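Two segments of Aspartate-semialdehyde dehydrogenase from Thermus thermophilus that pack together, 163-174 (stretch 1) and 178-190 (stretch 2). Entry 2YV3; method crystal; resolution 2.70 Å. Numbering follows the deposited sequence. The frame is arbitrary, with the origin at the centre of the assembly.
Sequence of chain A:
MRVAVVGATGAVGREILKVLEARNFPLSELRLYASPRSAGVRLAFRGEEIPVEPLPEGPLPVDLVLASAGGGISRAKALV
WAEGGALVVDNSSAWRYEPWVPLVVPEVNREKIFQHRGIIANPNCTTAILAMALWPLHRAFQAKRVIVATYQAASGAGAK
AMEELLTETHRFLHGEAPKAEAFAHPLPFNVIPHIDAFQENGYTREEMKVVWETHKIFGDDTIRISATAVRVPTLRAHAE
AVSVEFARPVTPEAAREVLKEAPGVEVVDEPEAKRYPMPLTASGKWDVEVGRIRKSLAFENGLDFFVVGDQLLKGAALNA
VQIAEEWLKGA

Stretch 1 (163-174) EELLTETHRFLH
Stretch 2, residues 178-190: PKAEAFAHPLPFN

Stretch 1 is helical from Glu163, in a helix that begins earlier in the chain, held by i to i+4 backbone bonds such as Glu168 N to Glu164 O (2.7 Å) and Phe172 N to Glu168 O (2.9 Å). Residues 178-190 have no regular secondary structure and wrap along one side of it, burying 739 Å² in all. The chain first runs back along the helix, its CA atoms lying 5.5 Å apart at Pro178 and Glu168 and 7.0 Å apart at Ala182 and Glu164; it then swings out through Ala184 and His185 and returns, so that Pro188 CA comes 5.0 Å from Thr169 CA.

Pro178 (phi/psi -50/134, C-gamma endo) lies between two helix side chains: its CD meets the edge of the Phe172 ring at CD1 (4.2 Å), and its CA lies over one face of the Arg171 guanidinium (chi m, t, p, -151°). Lys179 (-92/81; chi m, t, p, t) gives its backbone N to Glu168 OE2 in a very short hydrogen bond of 2.3 Å, with an N-H...O angle of 132°. Glu168 (chi1 m, chi2 m, chi3 93°) points toward the loop, and its OE1 is paired with Arg171 NH1 in a salt bridge of 3.0 Å, although the NH1 position is less sure.

Ala180 (-60/128) turns its CB away from the helix, and the next two amides meet Glu164. Glu164, with chi1 -142°, chi2 -132° and chi3 -46°, offers one carboxylate oxygen to each. Ala182 N (residue at -91/-11) donates to Glu164 OE1 at 3.2 Å and 142°, while Glu181 N (residue at -144/-40; chi -33°, -99°, -136°) makes a weak bond to Glu164 OE2 at 3.5 Å and 134°. The loop thus supplies backbone donors to side-chain acceptors of a buried acid. Ala182 CB also points toward the helix, 3.0 Å from Glu164 OE1. Phe183 (-123/-178; chi1 m, chi2 -75°) brings CE2 to 2.9 Å from the same OE1, which approaches the ring obliquely.

Ala184 (-74/-25), His185 (-147/-174) and Pro186 (-82/121) make no contact with the helix. Leu187 (-86/-13; chi t, p) restores it: its CD2 packs on Leu165 CD2 (chi t, p) at 4.0 Å, an apolar contact favoured by excluding water, and a water links its backbone to Glu164, accepting from Leu187 N (3.3 Å) and donating to Glu164 OE2 (2.8 Å).

Pro188 (-62/127, C-gamma exo) presses its ring on the helix, with CG 3.3 Å from Glu168 CB and 4.2 Å from Leu165 CD1. Thr169 (chi1 m) flanks it, OG1 lying 3.7 Å from Pro188 CB while donating to Leu165 O at 2.5 Å. Phe189, at phi/psi 55/53 (chi1 m, chi2 -70°), reaches Thr169, Phe172 and Leu173, its apolar ring likewise gaining from water exclusion. That ring meets Phe172 (chi1 t, chi2 77°) obliquely, with centroids 4.9 Å apart, planes at 41° and the two CD2 atoms 3.3 Å apart. Phe189 CE2 lies 3.7 Å from Thr169 CG2 and also 3.7 Å from Leu173 CD2 (chi m, m), which sits at the ring edge. Asn190 (-169/169; chi1 t) leaves the interface.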

# COMPACT_ATOMS: atom_id res chain seq x y z
N GLU A 163 -8.23 -16.82 7.73
CA GLU A 163 -8.96 -17.05 8.97
C GLU A 163 -8.26 -16.32 10.11
O GLU A 163 -8.90 -15.69 10.96
CB GLU A 163 -8.96 -18.54 9.25
CG GLU A 163 -10.31 -19.17 9.43
CD GLU A 163 -10.20 -20.60 9.94
OE1 GLU A 163 -9.78 -21.47 9.16
OE2 GLU A 163 -10.51 -20.86 11.13
N GLU A 164 -6.94 -16.42 10.12
CA GLU A 164 -6.12 -15.81 11.15
C GLU A 164 -6.46 -14.33 11.27
O GLU A 164 -6.63 -13.79 12.36
CB GLU A 164 -4.64 -15.96 10.80
CG GLU A 164 -3.76 -16.24 12.00
CD GLU A 164 -2.54 -15.34 12.03
OE1 GLU A 164 -1.90 -15.20 10.96
OE2 GLU A 164 -2.21 -14.78 13.11
N LEU A 165 -6.55 -13.67 10.12
CA LEU A 165 -6.84 -12.26 10.12
C LEU A 165 -8.20 -11.95 10.78
O LEU A 165 -8.35 -10.92 11.43
CB LEU A 165 -6.76 -11.72 8.68
CG LEU A 165 -6.83 -10.21 8.43
CD1 LEU A 165 -6.05 -9.43 9.46
CD2 LEU A 165 -6.27 -9.92 7.05
N LEU A 166 -9.17 -12.84 10.63
CA LEU A 166 -10.47 -12.62 11.21
C LEU A 166 -10.38 -12.69 12.72
O LEU A 166 -10.69 -11.74 13.44
CB LEU A 166 -11.48 -13.67 10.71
CG LEU A 166 -11.77 -13.78 9.21
CD1 LEU A 166 -12.62 -15.01 8.97
CD2 LEU A 166 -12.46 -12.51 8.68
N THR A 167 -9.95 -13.86 13.19
CA THR A 167 -9.79 -14.12 14.60
C THR A 167 -8.83 -13.15 15.25
O THR A 167 -9.12 -12.63 16.31
CB THR A 167 -9.32 -15.58 14.82
OG1 THR A 167 -8.90 -15.76 16.17
CG2 THR A 167 -8.16 -15.90 13.90
N GLU A 168 -7.69 -12.89 14.63
CA GLU A 168 -6.73 -11.97 15.22
C GLU A 168 -7.22 -10.54 15.36
O GLU A 168 -7.10 -9.94 16.43
CB GLU A 168 -5.42 -12.00 14.44
CG GLU A 168 -4.66 -13.32 14.56
CD GLU A 168 -4.56 -13.81 16.01
OE1 GLU A 168 -5.43 -14.60 16.43
OE2 GLU A 168 -3.61 -13.39 16.73
N THR A 169 -7.76 -9.98 14.29
CA THR A 169 -8.26 -8.61 14.34
C THR A 169 -9.33 -8.58 15.42
O THR A 169 -9.61 -7.54 16.01
CB THR A 169 -8.86 -8.17 12.98
OG1 THR A 169 -7.95 -8.46 11.91
CG2 THR A 169 -9.13 -6.67 12.99
N HIS A 170 -9.91 -9.75 15.68
CA HIS A 170 -10.97 -9.87 16.68
C HIS A 170 -10.45 -9.74 18.10
O HIS A 170 -10.99 -9.00 18.93
CB HIS A 170 -11.70 -11.20 16.52
CG HIS A 170 -13.11 -11.17 17.04
ND1 HIS A 170 -14.15 -11.83 16.43
CD2 HIS A 170 -13.64 -10.53 18.11
CE1 HIS A 170 -15.27 -11.60 17.09
NE2 HIS A 170 -14.99 -10.81 18.12
N ARG A 171 -9.40 -10.49 18.40
CA ARG A 171 -8.81 -10.43 19.73
C ARG A 171 -8.19 -9.04 19.92
O ARG A 171 -8.24 -8.48 21.01
CB ARG A 171 -7.80 -11.56 19.88
CG ARG A 171 -8.44 -12.95 20.00
CD ARG A 171 -7.36 -14.01 19.88
NE ARG A 171 -6.17 -13.62 20.65
CZ ARG A 171 -4.93 -13.98 20.35
NH1 ARG A 171 -4.70 -14.75 19.30
NH2 ARG A 171 -3.91 -13.57 21.11
N PHE A 172 -7.64 -8.48 18.84
CA PHE A 172 -7.06 -7.13 18.88
C PHE A 172 -8.12 -6.18 19.50
O PHE A 172 -7.88 -5.58 20.54
CB PHE A 172 -6.71 -6.65 17.45
CG PHE A 172 -6.04 -5.30 17.42
CD1 PHE A 172 -4.70 -5.16 17.74
CD2 PHE A 172 -6.78 -4.15 17.16
CE1 PHE A 172 -4.10 -3.90 17.83
CE2 PHE A 172 -6.19 -2.87 17.24
CZ PHE A 172 -4.85 -2.75 17.58
N LEU A 173 -9.28 -6.07 18.85
CA LEU A 173 -10.35 -5.22 19.36
C LEU A 173 -10.73 -5.47 20.80
O LEU A 173 -11.36 -4.63 21.44
CB LEU A 173 -11.60 -5.37 18.49
CG LEU A 173 -11.60 -4.53 17.22
CD1 LEU A 173 -11.52 -3.06 17.62
CD2 LEU A 173 -10.43 -4.89 16.34
N HIS A 174 -10.34 -6.63 21.33
CA HIS A 174 -10.68 -6.99 22.70
C HIS A 174 -9.53 -6.85 23.69
O HIS A 174 -9.66 -7.20 24.86
CB HIS A 174 -11.23 -8.42 22.75
CG HIS A 174 -12.59 -8.56 22.14
ND1 HIS A 174 -13.67 -7.81 22.57
CD2 HIS A 174 -13.05 -9.36 21.15
CE1 HIS A 174 -14.74 -8.15 21.87
NE2 HIS A 174 -14.39 -9.09 21.00
N PRO A 178 -2.27 -9.73 19.48
CA PRO A 178 -2.40 -10.67 18.36
C PRO A 178 -1.35 -11.78 18.37
O PRO A 178 -0.17 -11.54 18.60
CB PRO A 178 -2.30 -9.76 17.13
CG PRO A 178 -1.56 -8.54 17.63
CD PRO A 178 -2.18 -8.34 18.98
N LYS A 179 -1.81 -13.00 18.15
CA LYS A 179 -0.95 -14.17 18.10
C LYS A 179 -0.50 -14.43 16.66
O LYS A 179 -1.09 -15.27 15.97
CB LYS A 179 -1.72 -15.41 18.59
CG LYS A 179 -1.94 -15.52 20.08
CD LYS A 179 -2.86 -16.70 20.39
CE LYS A 179 -2.40 -17.99 19.70
NZ LYS A 179 -3.34 -19.15 19.89
N ALA A 180 0.52 -13.70 16.20
CA ALA A 180 1.03 -13.89 14.84
C ALA A 180 1.50 -15.33 14.65
O ALA A 180 2.30 -15.83 15.45
CB ALA A 180 2.17 -12.93 14.59
N GLU A 181 1.02 -15.98 13.60
CA GLU A 181 1.40 -17.37 13.34
C GLU A 181 1.52 -17.67 11.87
O GLU A 181 2.41 -18.41 11.46
CB GLU A 181 0.35 -18.34 13.88
CG GLU A 181 -0.37 -17.90 15.14
CD GLU A 181 0.19 -18.54 16.39
OE1 GLU A 181 -0.63 -18.98 17.23
OE2 GLU A 181 1.44 -18.58 16.54
N ALA A 182 0.60 -17.12 11.08
CA ALA A 182 0.54 -17.38 9.65
C ALA A 182 1.32 -16.39 8.80
O ALA A 182 1.52 -16.59 7.60
CB ALA A 182 -0.91 -17.41 9.20
N PHE A 183 1.77 -15.31 9.42
CA PHE A 183 2.52 -14.30 8.71
C PHE A 183 3.85 -14.16 9.42
O PHE A 183 4.12 -14.87 10.40
CB PHE A 183 1.72 -13.01 8.72
CG PHE A 183 0.30 -13.18 8.20
CD1 PHE A 183 0.06 -13.32 6.84
CD2 PHE A 183 -0.77 -13.23 9.08
CE1 PHE A 183 -1.22 -13.52 6.36
CE2 PHE A 183 -2.06 -13.43 8.62
CZ PHE A 183 -2.29 -13.58 7.25
N ALA A 184 4.70 -13.25 8.95
CA ALA A 184 6.00 -13.06 9.59
C ALA A 184 5.83 -12.34 10.93
O ALA A 184 6.66 -12.46 11.84
CB ALA A 184 6.93 -12.27 8.66
N HIS A 185 4.73 -11.59 11.02
CA HIS A 185 4.42 -10.79 12.21
C HIS A 185 2.89 -10.75 12.38
O HIS A 185 2.17 -11.44 11.66
CB HIS A 185 4.95 -9.37 12.00
CG HIS A 185 6.44 -9.29 11.79
ND1 HIS A 185 7.33 -9.12 12.83
CD2 HIS A 185 7.18 -9.35 10.66
CE1 HIS A 185 8.56 -9.08 12.35
NE2 HIS A 185 8.50 -9.21 11.03
N PRO A 186 2.39 -9.96 13.35
CA PRO A 186 0.93 -9.90 13.52
C PRO A 186 0.39 -8.91 12.48
O PRO A 186 0.79 -7.75 12.48
CB PRO A 186 0.75 -9.38 14.95
CG PRO A 186 2.07 -9.66 15.60
CD PRO A 186 3.06 -9.38 14.51
N LEU A 187 -0.50 -9.36 11.59
CA LEU A 187 -1.02 -8.47 10.55
C LEU A 187 -2.22 -7.60 10.88
O LEU A 187 -2.54 -6.68 10.13
CB LEU A 187 -1.32 -9.27 9.27
CG LEU A 187 -1.79 -8.44 8.06
CD1 LEU A 187 -0.66 -7.56 7.53
CD2 LEU A 187 -2.26 -9.38 6.98
N PRO A 188 -2.92 -7.85 12.00
CA PRO A 188 -4.06 -6.97 12.26
C PRO A 188 -3.63 -5.51 12.45
O PRO A 188 -2.75 -5.23 13.25
CB PRO A 188 -4.69 -7.57 13.51
CG PRO A 188 -4.43 -9.02 13.33
CD PRO A 188 -2.98 -9.04 12.86
N PHE A 189 -4.23 -4.61 11.69
CA PHE A 189 -3.91 -3.18 11.74
C PHE A 189 -2.44 -2.90 11.51
O PHE A 189 -1.79 -2.21 12.28
CB PHE A 189 -4.37 -2.62 13.08
CG PHE A 189 -5.85 -2.50 13.18
CD1 PHE A 189 -6.53 -1.55 12.43
CD2 PHE A 189 -6.58 -3.37 13.97
CE1 PHE A 189 -7.91 -1.47 12.47
CE2 PHE A 189 -7.96 -3.30 14.01
CZ PHE A 189 -8.63 -2.35 13.26
N ASN A 190 -1.91 -3.42 10.42
CA ASN A 190 -0.50 -3.23 10.18
C ASN A 190 -0.12 -3.67 8.77
O ASN A 190 -0.92 -4.30 8.07
CB ASN A 190 0.27 -4.05 11.21
CG ASN A 190 1.76 -3.96 11.02
OD1 ASN A 190 2.31 -2.87 10.89
ND2 ASN A 190 2.43 -5.11 11.03
O HOH W 1 -1.32 -12.15 13.11